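PDB 4MV2: plu4264 from Photorhabdus luminescens subsp. laumondii, which is of unknown function but binds a nickel ion and belongs to the metal-binding cupin family. Local coordinates for residues R23-W27 against E28-T32. Residues are numbered along the deposited sequence; the frame is centred on the assembly and turned at random.
Sequences RLLPW and EGLNT
Leu30 packs obliquely against Trp27 where the chain reverses. Leu30 CB starts the contact, 3.8 Å from Trp27 CB and 3.8 Å from Trp27 CG. CG stands anti to the backbone N (chi1 177°), and with chi2 at 59° CD2 comes back to Trp27. From there CD2 does most of the touching. Leu30 CD2 lies 3.8 Å from Trp27 CB and 3.9 Å from Trp27 CG, at the root of the indole. Leu30 CD2 also reaches Leu24 CD1 at 4.1 Å and Leu25 CD2 at 4.2 Å. Leu24 and Leu30 cross at about a right angle.

The reversal is a type II beta turn from Trp27 to Leu30, with Gly29 at its third position. Leu30 N donates to Trp27 O over 2.9 Å, with 160° at the hydrogen, and closes the turn. The turn belongs to the loop between strands 19-23 and 35-41, neighbours in the larger antiparallel sheet of the cupin fold. A cis peptide bond precedes Pro26 on the way into it.

At the indole edge, Glu28 O sits 3.5 Å from Trp27 CD1. The ring nitrogen NE1 is hydrogen-bonded to Asn3 O. Further along the loop, Leu25 CD1 and CD2 lie beside Thr32 OG1, which is hydrogen-bonded to Phe34 O. Ile83 of the second subunit packs on both Trp27 and Leu30, placing this loop at the dimer interface.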
loop_
_atom_site.group_PDB
_atom_site.type_symbol
_atom_site.label_atom_id
_atom_site.label_comp_id
_atom_site.label_asym_id
_atom_site.label_seq_id
_atom_site.Cartn_x
_atom_site.Cartn_y
_atom_site.Cartn_z
ATOM N N ARG A 23 -10.692 4.510 3.704
ATOM C CA ARG A 23 -10.694 3.952 2.338
ATOM C C ARG A 23 -10.019 4.895 1.366
ATOM O O ARG A 23 -10.244 6.098 1.417
ATOM C CB ARG A 23 -12.104 3.636 1.861
ATOM C CG ARG A 23 -12.642 2.359 2.502
ATOM C CD ARG A 23 -14.025 2.027 2.038
ATOM N NE ARG A 23 -14.535 0.809 2.645
ATOM C CZ ARG A 23 -14.820 -0.304 1.984
ATOM N NH1 ARG A 23 -14.626 -0.385 0.674
ATOM N NH2 ARG A 23 -15.309 -1.338 2.659
ATOM N N LEU A 24 -9.264 4.329 0.438
ATOM C CA LEU A 24 -8.668 5.088 -0.664
ATOM C C LEU A 24 -9.708 5.788 -1.525
ATOM O O LEU A 24 -9.584 6.972 -1.864
ATOM C CB LEU A 24 -7.855 4.126 -1.521
ATOM C CG LEU A 24 -7.140 4.744 -2.717
ATOM C CD1 LEU A 24 -6.064 5.736 -2.253
ATOM C CD2 LEU A 24 -6.559 3.637 -3.554
ATOM N N LEU A 25 -10.737 5.033 -1.877
ATOM C CA LEU A 25 -11.760 5.477 -2.826
ATOM C C LEU A 25 -13.030 5.827 -2.083
ATOM O O LEU A 25 -13.327 5.224 -1.058
ATOM C CB LEU A 25 -12.072 4.370 -3.836
ATOM C CG LEU A 25 -10.867 3.835 -4.597
ATOM C CD1 LEU A 25 -11.247 2.630 -5.439
ATOM C CD2 LEU A 25 -10.219 4.934 -5.429
ATOM N N PRO A 26 -13.799 6.793 -2.584
ATOM C CA PRO A 26 -13.531 7.539 -3.825
ATOM C C PRO A 26 -12.438 8.600 -3.663
ATOM O O PRO A 26 -12.203 9.110 -2.583
ATOM C CB PRO A 26 -14.886 8.207 -4.134
ATOM C CG PRO A 26 -15.523 8.351 -2.817
ATOM C CD PRO A 26 -15.116 7.141 -2.016
ATOM N N TRP A 27 -11.821 8.945 -4.780
ATOM C CA TRP A 27 -10.819 9.987 -4.840
ATOM C C TRP A 27 -10.990 10.566 -6.231
ATOM O O TRP A 27 -10.644 9.924 -7.213
ATOM C CB TRP A 27 -9.425 9.393 -4.632
ATOM C CG TRP A 27 -8.318 10.385 -4.552
ATOM C CD1 TRP A 27 -8.146 11.515 -5.300
ATOM C CD2 TRP A 27 -7.228 10.346 -3.638
ATOM N NE1 TRP A 27 -7.004 12.176 -4.916
ATOM C CE2 TRP A 27 -6.417 11.474 -3.897
ATOM C CE3 TRP A 27 -6.845 9.450 -2.639
ATOM C CZ2 TRP A 27 -5.254 11.724 -3.181
ATOM C CZ3 TRP A 27 -5.689 9.692 -1.954
ATOM C CH2 TRP A 27 -4.915 10.829 -2.212
ATOM N N GLU A 28 -11.558 11.757 -6.318
ATOM C CA GLU A 28 -11.931 12.277 -7.617
ATOM C C GLU A 28 -10.693 12.431 -8.487
ATOM O O GLU A 28 -9.685 13.000 -8.052
ATOM C CB GLU A 28 -12.640 13.613 -7.477
ATOM C CG GLU A 28 -13.154 14.142 -8.810
ATOM C CD GLU A 28 -13.996 15.374 -8.668
ATOM O OE1 GLU A 28 -14.075 15.922 -7.543
ATOM O OE2 GLU A 28 -14.575 15.795 -9.688
ATOM N N GLY A 29 -10.774 11.903 -9.706
ATOM C CA GLY A 29 -9.683 11.970 -10.649
ATOM C C GLY A 29 -8.687 10.829 -10.527
ATOM O O GLY A 29 -7.779 10.710 -11.360
ATOM N N LEU A 30 -8.836 9.980 -9.522
ATOM C CA LEU A 30 -7.925 8.856 -9.370
ATOM C C LEU A 30 -8.510 7.611 -10.002
ATOM O O LEU A 30 -9.606 7.209 -9.651
ATOM C CB LEU A 30 -7.686 8.589 -7.875
ATOM C CG LEU A 30 -6.793 7.384 -7.565
ATOM C CD1 LEU A 30 -5.412 7.522 -8.176
ATOM C CD2 LEU A 30 -6.686 7.158 -6.066
ATOM N N ASN A 31 -7.782 7.021 -10.932
ATOM C CA ASN A 31 -8.217 5.815 -11.609
ATOM C C ASN A 31 -7.249 4.691 -11.313
ATOM O O ASN A 31 -6.094 4.725 -11.711
ATOM C CB ASN A 31 -8.334 6.044 -13.102
ATOM C CG ASN A 31 -8.948 4.853 -13.824
ATOM O OD1 ASN A 31 -9.589 3.996 -13.224
ATOM N ND2 ASN A 31 -8.741 4.797 -15.121
ATOM N N THR A 32 -7.745 3.714 -10.580
ATOM C CA THR A 32 -6.915 2.600 -10.076
ATOM C C THR A 32 -7.598 1.290 -10.452
ATOM O O THR A 32 -8.824 1.223 -10.526
ATOM C CB THR A 32 -6.758 2.580 -8.520
ATOM O OG1 THR A 32 -8.056 2.526 -7.929
ATOM C CG2 THR A 32 -6.040 3.822 -7.985
#